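Local structure of LPXTG cell wall surface protein (Streptococcus gordonii, 4IGB) at residues B[112-117]-B[172-177]; B[210-215]-B[239-244]; B[329-334]-B[416-421]. The protein is anchored to the streptococcal cell wall and probably acts as an adhesin, the part modelled here comprising its N-terminal N1 and N2 domains. One frame throughout, in Å; residues are numbered along the deposited sequence.

Overall arrangement
Coming from the N terminus, the first of the three closures is contact 1, where 112-117 pairs with 172-177 around a loop of 54 residues that includes helix 122-129. Contact 2 follows with a tighter closure, 23 residues between 210-215 and 239-244. Contact 3 closes the longest excursion, 81 residues from 329-334 to 416-421, in the N2 domain. The three come in series, none nested or crossed. Contacts 1 and 2 belong to one antiparallel sheet of the N-terminal domain, their centres 13 Å apart, and touch through D173 with Y212 and D175 with K214. Contact 3 stands apart, about 12 Å from contact 2 between nearest atoms.

Contact 1 of 3, residues B[112-117]-B[172-177]; sequences NKVTLH and IDADVT
N112 reaches over to the adjacent strand and crosses the side chains of D175 and T177, its ND2 bonding both. CG stands anti to the carbonyl carbon (chi1 -55°), on a CB that already points toward the partner strand. N112 ND2 bonds D175 OD1 at 3.0 Å, meeting that oxygen from above the carboxylate plane; amide and carboxylate are turned 82° against each other. OD1 of D175 also accepts from N270 ND2. A second bond runs from N112 ND2 to T177 OG1 at 2.8 Å. Both acceptors lie near the amide plane, and OD1 of N112 is held by N110, so the rotation of the amide is well fixed.

The backbone here forms a classic beta bulge, N112 and K113 both opposing D175: D175 O takes N112 N at 2.8 Å and K113 N at 3.3 Å. Beyond it the antiparallel pairing is regular, V114/A174 and L116/I172 non-hydrogen-bonded and T115/D173 hydrogen-bonded. On the buried face, L116 CD1 meets I172 CG2 at 3.8 Å, and V114 CG2 rests against A174 CB. The face carrying T115 and D173 is wetter: one water links T115 OG1 to D173 O, and another bridges H117 NE2 to D173 OD1, lying in the plane of the imidazole, which also stacks with W171. D173 and D175 turn their other carboxylate oxygens to Y212 and K214.

Both strands lie inside the eight-stranded antiparallel sheet of the N-terminal domain: strand 84-100 flanks 112-117, strand 268-274 flanks 172-177, and the two aspartates reach past the latter to strand 210-214.

Contact 2 of 3, residues B[210-215]-B[239-244]; sequences TFYVKN and RTSWIA
R239 folds back over the opposite strand to cover the ring of Y212. Its CB sits 3.8 Å from V213 O, beside the backbone of K214. CG takes the crowded position between the backbone N and the carbonyl carbon (chi1 77°), and the chain bends at chi3, which brings NE over the CD2-CE2 side of the ring. R239 CZ comes 3.9 Å from Y212 CE2, NH1 lies 3.7 Å from Y212 CZ, and NH2 stops near the phenol oxygen. Guanidinium and ring are nearly parallel, 10° apart, their centres 4.1 Å from each other, a stacked cation-pi pair. The phenol OH is bonded to D173, a carboxylate that would probably add to the attraction for the cation.

Next to this stack the packing is close: Y212 CB stands 3.2 Å from T240 O and also touches S241 OG, while T210 CG2 meets S241 CB. The other face of the sheet is buried and largely apolar. There W242 presents the edge of its indole, CE3 4.0 Å from F211 CD2 and CZ3 3.8 Å from V213 CG2. T240 CG2 lies over one face of that indole toward its rim, Y216 meets it edge-to-face, and its NE1 is satisfied by Q233.

Four backbone bonds join F211 with W242 and V213 with T240, the tightest being W242 N to F211 O at 2.7 Å. In this antiparallel sheet of the N-terminal domain, Y212 and R239 are diagonal neighbours on one face, making theirs a diagonal cross-strand cation-pi pair, with F211, V213 and W242 forming the aromatic and aliphatic part of the reverse face.

Contact 3 of 3, residues B[329-334]-B[416-421]; sequences APSSIE and HVDNLS
Segments 329-334 and 416-421 meet as the ends of two antiparallel strands. E334 and H416 form a hydrogen-bonded pair, H416 N reaching E334 O at 2.7 Å, and I333 and V417 a non-hydrogen-bonded one. One step further D418 N bonds S332 O at 2.9 Å. The second strand then reverses in a type II' beta turn from V417 to L420, the tip of a beta hairpin in the N2 domain, closed by L420 N to V417 O at 2.8 Å.

D418, the first inner residue of that turn, carries the polar contact. Its CG stands anti to the carbonyl carbon (chi1 -66°), and the carboxylate reaches the backbone of S331. D418 OD1 takes S331 N at 2.6 Å on its syn lone pair and adds a weak bond from S332 N, so one oxygen receives two successive amides. OD2 has a salt bridge to R263, and the next residue, N419, bonds S264 O; both partners belong to strand 261-264 of the N-terminal domain, so the hairpin tip touches that domain here.

On the apolar side V417 CG1 packs against P330 CB at 3.7 Å, a small hydrophobic contact beside the carboxylate, whose OD1 also touches P330 CB. I333 is more loosely opposed to V417, and beyond it strand 371-376 brings M376 against it. Two waters finish the polar side: one lies by S331 OG and within bonding distance of D418 OD2, and the other lies 2.7 Å from S332 OG and donates to D418 O.

Contact 1 of 3, residues B[112-117]-B[172-177]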
loop_
_atom_site.group_PDB
_atom_site.type_symbol
_atom_site.label_atom_id
_atom_site.label_comp_id
_atom_site.label_asym_id
_atom_site.label_seq_id
_atom_site.Cartn_x
_atom_site.Cartn_y
_atom_site.Cartn_z
ATOM N N ASN B 112 4.671 -2.027 16.929
ATOM C CA ASN B 112 3.992 -1.465 18.090
ATOM C C ASN B 112 4.149 -2.399 19.262
ATOM O O ASN B 112 4.279 -1.965 20.402
ATOM C CB ASN B 112 2.518 -1.274 17.772
ATOM C CG ASN B 112 2.314 -0.440 16.521
ATOM O OD1 ASN B 112 2.824 0.684 16.421
ATOM N ND2 ASN B 112 1.602 -0.999 15.542
ATOM N N LYS B 113 4.138 -3.694 18.965
ATOM C CA LYS B 113 4.261 -4.700 19.998
ATOM C C LYS B 113 4.591 -6.039 19.360
ATOM O O LYS B 113 4.061 -6.396 18.300
ATOM C CB LYS B 113 2.962 -4.820 20.814
ATOM C CG LYS B 113 3.029 -5.867 21.914
ATOM C CD LYS B 113 1.703 -6.014 22.663
ATOM C CE LYS B 113 1.456 -4.809 23.568
ATOM N NZ LYS B 113 0.066 -4.815 24.140
ATOM N N VAL B 114 5.488 -6.767 20.001
ATOM C CA VAL B 114 5.695 -8.171 19.671
ATOM C C VAL B 114 5.528 -8.945 20.963
ATOM O O VAL B 114 6.155 -8.623 21.973
ATOM C CB VAL B 114 7.096 -8.431 19.066
ATOM C CG1 VAL B 114 7.322 -9.952 18.811
ATOM C CG2 VAL B 114 7.285 -7.606 17.782
ATOM N N THR B 115 4.658 -9.945 20.931
ATOM C CA THR B 115 4.428 -10.797 22.087
ATOM C C THR B 115 4.951 -12.200 21.785
ATOM O O THR B 115 4.560 -12.820 20.788
ATOM C CB THR B 115 2.918 -10.906 22.420
ATOM O OG1 THR B 115 2.358 -9.596 22.601
ATOM C CG2 THR B 115 2.709 -11.741 23.686
ATOM N N LEU B 116 5.837 -12.683 22.647
ATOM C CA LEU B 116 6.349 -14.050 22.579
ATOM C C LEU B 116 5.464 -14.941 23.438
ATOM O O LEU B 116 5.394 -14.761 24.656
ATOM C CB LEU B 116 7.795 -14.102 23.105
ATOM C CG LEU B 116 8.962 -13.890 22.126
ATOM C CD1 LEU B 116 8.634 -12.940 20.991
ATOM C CD2 LEU B 116 10.225 -13.438 22.852
ATOM N N HIS B 117 4.784 -15.887 22.801
ATOM C CA HIS B 117 3.955 -16.860 23.499
ATOM C C HIS B 117 4.750 -18.131 23.772
ATOM O O HIS B 117 5.076 -18.887 22.855
ATOM C CB HIS B 117 2.700 -17.197 22.678
ATOM C CG HIS B 117 1.730 -16.059 22.568
ATOM N ND1 HIS B 117 0.690 -15.879 23.456
ATOM C CD2 HIS B 117 1.656 -15.031 21.690
ATOM C CE1 HIS B 117 0.010 -14.797 23.121
ATOM N NE2 HIS B 117 0.579 -14.262 22.055
ATOM N N ILE B 172 5.130 -16.189 17.906
ATOM C CA ILE B 172 5.124 -14.743 18.020
ATOM C C ILE B 172 3.850 -14.124 17.461
ATOM O O ILE B 172 3.174 -14.704 16.607
ATOM C CB ILE B 172 6.351 -14.110 17.327
ATOM C CG1 ILE B 172 6.220 -14.233 15.802
ATOM C CG2 ILE B 172 7.641 -14.740 17.851
ATOM C CD1 ILE B 172 7.387 -13.627 15.030
ATOM N N ASP B 173 3.543 -12.937 17.967
ATOM C CA ASP B 173 2.455 -12.121 17.479
ATOM C C ASP B 173 3.015 -10.713 17.343
ATOM O O ASP B 173 3.300 -10.051 18.336
ATOM C CB ASP B 173 1.270 -12.165 18.453
ATOM C CG ASP B 173 0.097 -11.289 18.005
ATOM O OD1 ASP B 173 -0.950 -11.307 18.687
ATOM O OD2 ASP B 173 0.211 -10.579 16.987
ATOM N N ALA B 174 3.213 -10.280 16.106
ATOM C CA ALA B 174 3.754 -8.952 15.849
ATOM C C ALA B 174 2.663 -8.005 15.389
ATOM O O ALA B 174 1.978 -8.270 14.402
ATOM C CB ALA B 174 4.877 -9.020 14.804
ATOM N N ASP B 175 2.524 -6.896 16.108
ATOM C CA ASP B 175 1.564 -5.843 15.797
ATOM C C ASP B 175 2.354 -4.686 15.183
ATOM O O ASP B 175 3.218 -4.102 15.826
ATOM C CB ASP B 175 0.844 -5.426 17.085
ATOM C CG ASP B 175 -0.227 -4.379 16.867
ATOM O OD1 ASP B 175 -0.048 -3.485 16.018
ATOM O OD2 ASP B 175 -1.263 -4.451 17.568
ATOM N N VAL B 176 2.056 -4.368 13.928
ATOM C CA VAL B 176 2.933 -3.537 13.125
ATOM C C VAL B 176 2.143 -2.497 12.345
ATOM O O VAL B 176 1.027 -2.748 11.879
ATOM C CB VAL B 176 3.728 -4.395 12.114
ATOM C CG1 VAL B 176 4.809 -3.579 11.465
ATOM C CG2 VAL B 176 4.336 -5.654 12.797
ATOM N N THR B 177 2.721 -1.320 12.195
ATOM C CA THR B 177 2.090 -0.288 11.400
ATOM C C THR B 177 3.051 0.099 10.285
ATOM O O THR B 177 4.201 0.449 10.541
ATOM C CB THR B 177 1.742 0.924 12.263
ATOM O OG1 THR B 177 0.827 0.518 13.280
ATOM C CG2 THR B 177 1.118 2.060 11.416
HETATM O O HOH W 1 1.802 -8.441 20.310
HETATM O O HOH W 2 -0.433 -11.827 21.491
#

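Contact 2 of 3, residues B[210-215]-B[239-244]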
loop_
_atom_site.group_PDB
_atom_site.type_symbol
_atom_site.label_atom_id
_atom_site.label_comp_id
_atom_site.label_asym_id
_atom_site.label_seq_id
_atom_site.Cartn_x
_atom_site.Cartn_y
_atom_site.Cartn_z
ATOM N N THR B 210 -1.067 -16.821 10.769
ATOM C CA THR B 210 -2.149 -15.854 10.675
ATOM C C THR B 210 -1.639 -14.459 10.328
ATOM O O THR B 210 -0.694 -13.966 10.964
ATOM C CB THR B 210 -2.876 -15.751 12.021
ATOM O OG1 THR B 210 -3.317 -17.046 12.430
ATOM C CG2 THR B 210 -4.063 -14.796 11.936
ATOM N N PHE B 211 -2.256 -13.839 9.320
ATOM C CA PHE B 211 -2.074 -12.418 9.016
ATOM C C PHE B 211 -3.340 -11.700 9.433
ATOM O O PHE B 211 -4.448 -12.192 9.177
ATOM C CB PHE B 211 -1.888 -12.209 7.508
ATOM C CG PHE B 211 -1.744 -10.752 7.099
ATOM C CD1 PHE B 211 -0.514 -10.100 7.202
ATOM C CD2 PHE B 211 -2.821 -10.048 6.596
ATOM C CE1 PHE B 211 -0.378 -8.756 6.818
ATOM C CE2 PHE B 211 -2.697 -8.713 6.209
ATOM C CZ PHE B 211 -1.468 -8.068 6.319
ATOM N N TYR B 212 -3.203 -10.543 10.078
ATOM C CA TYR B 212 -4.395 -9.799 10.435
ATOM C C TYR B 212 -4.280 -8.301 10.235
ATOM O O TYR B 212 -3.190 -7.759 10.153
ATOM C CB TYR B 212 -4.844 -10.124 11.851
ATOM C CG TYR B 212 -3.888 -9.765 12.969
ATOM C CD1 TYR B 212 -3.047 -10.725 13.527
ATOM C CD2 TYR B 212 -3.872 -8.481 13.510
ATOM C CE1 TYR B 212 -2.200 -10.407 14.570
ATOM C CE2 TYR B 212 -3.046 -8.160 14.558
ATOM C CZ TYR B 212 -2.210 -9.119 15.084
ATOM O OH TYR B 212 -1.375 -8.789 16.130
ATOM N N VAL B 213 -5.426 -7.649 10.138
ATOM C CA VAL B 213 -5.489 -6.206 10.047
ATOM C C VAL B 213 -6.387 -5.738 11.169
ATOM O O VAL B 213 -7.543 -6.142 11.250
ATOM C CB VAL B 213 -6.088 -5.768 8.716
ATOM C CG1 VAL B 213 -6.239 -4.249 8.659
ATOM C CG2 VAL B 213 -5.236 -6.294 7.558
ATOM N N LYS B 214 -5.840 -4.918 12.054
ATOM C CA LYS B 214 -6.618 -4.309 13.127
ATOM C C LYS B 214 -7.564 -3.250 12.559
ATOM O O LYS B 214 -7.234 -2.601 11.574
ATOM C CB LYS B 214 -5.678 -3.693 14.169
ATOM C CG LYS B 214 -5.026 -4.753 15.075
ATOM C CD LYS B 214 -3.826 -4.205 15.813
ATOM C CE LYS B 214 -4.179 -3.057 16.774
ATOM N NZ LYS B 214 -2.902 -2.370 17.217
ATOM N N ASN B 215 -8.750 -3.102 13.155
ATOM C CA ASN B 215 -9.693 -2.086 12.700
ATOM C C ASN B 215 -9.979 -2.261 11.198
ATOM O O ASN B 215 -10.164 -1.301 10.441
ATOM C CB ASN B 215 -9.101 -0.709 13.002
ATOM C CG ASN B 215 -10.146 0.358 13.215
ATOM O OD1 ASN B 215 -9.861 1.554 13.061
ATOM N ND2 ASN B 215 -11.359 -0.053 13.572
ATOM N N ARG B 239 -10.312 -6.698 14.954
ATOM C CA ARG B 239 -9.369 -7.142 13.929
ATOM C C ARG B 239 -10.001 -8.236 13.085
ATOM O O ARG B 239 -10.868 -8.976 13.559
ATOM C CB ARG B 239 -8.152 -7.768 14.599
ATOM C CG ARG B 239 -8.454 -9.181 15.101
ATOM C CD ARG B 239 -7.240 -9.877 15.668
ATOM N NE ARG B 239 -6.564 -9.035 16.637
ATOM C CZ ARG B 239 -5.486 -9.396 17.321
ATOM N NH1 ARG B 239 -4.960 -10.608 17.145
ATOM N NH2 ARG B 239 -4.937 -8.538 18.183
ATOM N N THR B 240 -9.534 -8.364 11.849
ATOM C CA THR B 240 -9.924 -9.475 11.009
ATOM C C THR B 240 -8.659 -10.252 10.655
ATOM O O THR B 240 -7.637 -9.658 10.324
ATOM C CB THR B 240 -10.663 -8.969 9.749
ATOM O OG1 THR B 240 -11.903 -8.379 10.153
ATOM C CG2 THR B 240 -10.947 -10.099 8.763
ATOM N N SER B 241 -8.724 -11.575 10.757
ATOM C CA SER B 241 -7.552 -12.419 10.548
ATOM C C SER B 241 -7.753 -13.337 9.364
ATOM O O SER B 241 -8.872 -13.770 9.089
ATOM C CB SER B 241 -7.290 -13.282 11.781
ATOM O OG SER B 241 -6.919 -12.494 12.896
ATOM N N TRP B 242 -6.663 -13.637 8.669
ATOM C CA TRP B 242 -6.686 -14.623 7.604
ATOM C C TRP B 242 -5.830 -15.802 8.020
ATOM O O TRP B 242 -4.625 -15.661 8.237
ATOM C CB TRP B 242 -6.244 -13.997 6.280
ATOM C CG TRP B 242 -7.299 -13.080 5.771
ATOM C CD1 TRP B 242 -8.353 -13.409 4.957
ATOM C CD2 TRP B 242 -7.460 -11.687 6.087
ATOM N NE1 TRP B 242 -9.135 -12.303 4.728
ATOM C CE2 TRP B 242 -8.607 -11.232 5.408
ATOM C CE3 TRP B 242 -6.734 -10.779 6.865
ATOM C CZ2 TRP B 242 -9.044 -9.915 5.479
ATOM C CZ3 TRP B 242 -7.170 -9.460 6.928
ATOM C CH2 TRP B 242 -8.312 -9.047 6.242
ATOM N N ILE B 243 -6.465 -16.962 8.162
ATOM C CA ILE B 243 -5.844 -18.078 8.863
ATOM C C ILE B 243 -5.568 -19.244 7.930
ATOM O O ILE B 243 -6.427 -19.624 7.142
ATOM C CB ILE B 243 -6.719 -18.521 10.038
ATOM C CG1 ILE B 243 -6.946 -17.327 10.981
ATOM C CG2 ILE B 243 -6.072 -19.700 10.783
ATOM C CD1 ILE B 243 -8.098 -17.493 11.952
ATOM N N ALA B 244 -4.353 -19.782 8.005
ATOM C CA ALA B 244 -3.927 -20.882 7.141
ATOM C C ALA B 244 -4.806 -22.118 7.283
ATOM O O ALA B 244 -5.240 -22.462 8.382
ATOM C CB ALA B 244 -2.479 -21.249 7.417
#

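Contact 3 of 3, residues B[329-334]-B[416-421]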
loop_
_atom_site.group_PDB
_atom_site.type_symbol
_atom_site.label_atom_id
_atom_site.label_comp_id
_atom_site.label_asym_id
_atom_site.label_seq_id
_atom_site.Cartn_x
_atom_site.Cartn_y
_atom_site.Cartn_z
ATOM N N ALA B 329 -12.201 -3.607 -10.728
ATOM C CA ALA B 329 -12.930 -2.595 -11.463
ATOM C C ALA B 329 -13.396 -1.505 -10.511
ATOM O O ALA B 329 -13.860 -1.787 -9.413
ATOM C CB ALA B 329 -14.113 -3.221 -12.210
ATOM N N PRO B 330 -13.268 -0.244 -10.935
ATOM C CA PRO B 330 -13.606 0.881 -10.060
ATOM C C PRO B 330 -15.105 1.043 -9.910
ATOM O O PRO B 330 -15.868 0.663 -10.799
ATOM C CB PRO B 330 -13.028 2.084 -10.802
ATOM C CG PRO B 330 -13.051 1.678 -12.248
ATOM C CD PRO B 330 -12.802 0.191 -12.262
ATOM N N SER B 331 -15.514 1.592 -8.774
ATOM C CA SER B 331 -16.900 1.942 -8.534
ATOM C C SER B 331 -17.172 3.385 -8.951
ATOM O O SER B 331 -18.311 3.767 -9.205
ATOM C CB SER B 331 -17.223 1.759 -7.051
ATOM O OG SER B 331 -16.984 0.411 -6.676
ATOM N N SER B 332 -16.127 4.196 -9.001
ATOM C CA SER B 332 -16.280 5.569 -9.454
ATOM C C SER B 332 -15.016 6.076 -10.133
ATOM O O SER B 332 -13.897 5.698 -9.770
ATOM C CB SER B 332 -16.620 6.480 -8.274
ATOM O OG SER B 332 -15.494 6.600 -7.439
ATOM N N ILE B 333 -15.205 6.937 -11.127
ATOM C CA ILE B 333 -14.106 7.673 -11.709
ATOM C C ILE B 333 -14.539 9.119 -11.850
ATOM O O ILE B 333 -15.606 9.399 -12.389
ATOM C CB ILE B 333 -13.719 7.133 -13.092
ATOM C CG1 ILE B 333 -13.187 5.693 -12.986
ATOM C CG2 ILE B 333 -12.683 8.040 -13.744
ATOM C CD1 ILE B 333 -12.936 5.029 -14.385
ATOM N N GLU B 334 -13.709 10.034 -11.368
ATOM C CA GLU B 334 -14.020 11.448 -11.420
ATOM C C GLU B 334 -12.756 12.224 -11.726
ATOM O O GLU B 334 -11.646 11.758 -11.462
ATOM C CB GLU B 334 -14.624 11.915 -10.089
ATOM C CG GLU B 334 -15.754 11.029 -9.594
ATOM C CD GLU B 334 -16.374 11.516 -8.282
ATOM O OE1 GLU B 334 -15.886 12.523 -7.716
ATOM O OE2 GLU B 334 -17.355 10.880 -7.818
ATOM N N HIS B 416 -9.585 10.828 -9.970
ATOM C CA HIS B 416 -9.933 9.909 -8.910
ATOM C C HIS B 416 -10.502 8.631 -9.505
ATOM O O HIS B 416 -11.300 8.671 -10.441
ATOM C CB HIS B 416 -10.944 10.545 -7.967
ATOM C CG HIS B 416 -10.439 11.787 -7.313
ATOM N ND1 HIS B 416 -9.866 11.786 -6.062
ATOM C CD2 HIS B 416 -10.387 13.067 -7.750
ATOM C CE1 HIS B 416 -9.497 13.015 -5.746
ATOM N NE2 HIS B 416 -9.805 13.814 -6.751
ATOM N N VAL B 417 -10.070 7.508 -8.948
ATOM C CA VAL B 417 -10.549 6.182 -9.302
ATOM C C VAL B 417 -10.743 5.507 -7.946
ATOM O O VAL B 417 -9.782 5.343 -7.215
ATOM C CB VAL B 417 -9.484 5.410 -10.120
ATOM C CG1 VAL B 417 -9.915 3.965 -10.355
ATOM C CG2 VAL B 417 -9.207 6.120 -11.452
ATOM N N ASP B 418 -11.984 5.162 -7.597
ATOM C CA ASP B 418 -12.335 4.854 -6.200
ATOM C C ASP B 418 -11.701 5.898 -5.270
ATOM O O ASP B 418 -11.900 7.087 -5.477
ATOM C CB ASP B 418 -11.938 3.432 -5.810
ATOM C CG ASP B 418 -12.722 2.381 -6.568
ATOM O OD1 ASP B 418 -13.717 2.746 -7.235
ATOM O OD2 ASP B 418 -12.354 1.190 -6.484
ATOM N N ASN B 419 -10.940 5.467 -4.264
ATOM C CA ASN B 419 -10.278 6.419 -3.359
ATOM C C ASN B 419 -8.841 6.746 -3.780
ATOM O O ASN B 419 -8.112 7.409 -3.045
ATOM C CB ASN B 419 -10.293 5.909 -1.905
ATOM C CG ASN B 419 -9.509 4.624 -1.735
ATOM O OD1 ASN B 419 -9.318 3.875 -2.704
ATOM N ND2 ASN B 419 -9.043 4.355 -0.503
ATOM N N LEU B 420 -8.426 6.277 -4.958
ATOM C CA LEU B 420 -7.103 6.622 -5.482
ATOM C C LEU B 420 -7.096 8.029 -6.056
ATOM O O LEU B 420 -8.141 8.574 -6.402
ATOM C CB LEU B 420 -6.645 5.627 -6.556
ATOM C CG LEU B 420 -6.769 4.170 -6.102
ATOM C CD1 LEU B 420 -6.372 3.202 -7.208
ATOM C CD2 LEU B 420 -5.935 3.946 -4.819
ATOM N N SER B 421 -5.903 8.608 -6.154
ATOM C CA SER B 421 -5.735 9.948 -6.669
ATOM C C SER B 421 -4.537 9.976 -7.574
ATOM O O SER B 421 -3.557 9.314 -7.294
ATOM C CB SER B 421 -5.470 10.924 -5.527
ATOM O OG SER B 421 -6.666 11.518 -5.115
HETATM O O HOH W 3 -14.583 -0.637 -6.781
HETATM O O HOH W 4 -13.431 8.356 -7.289
#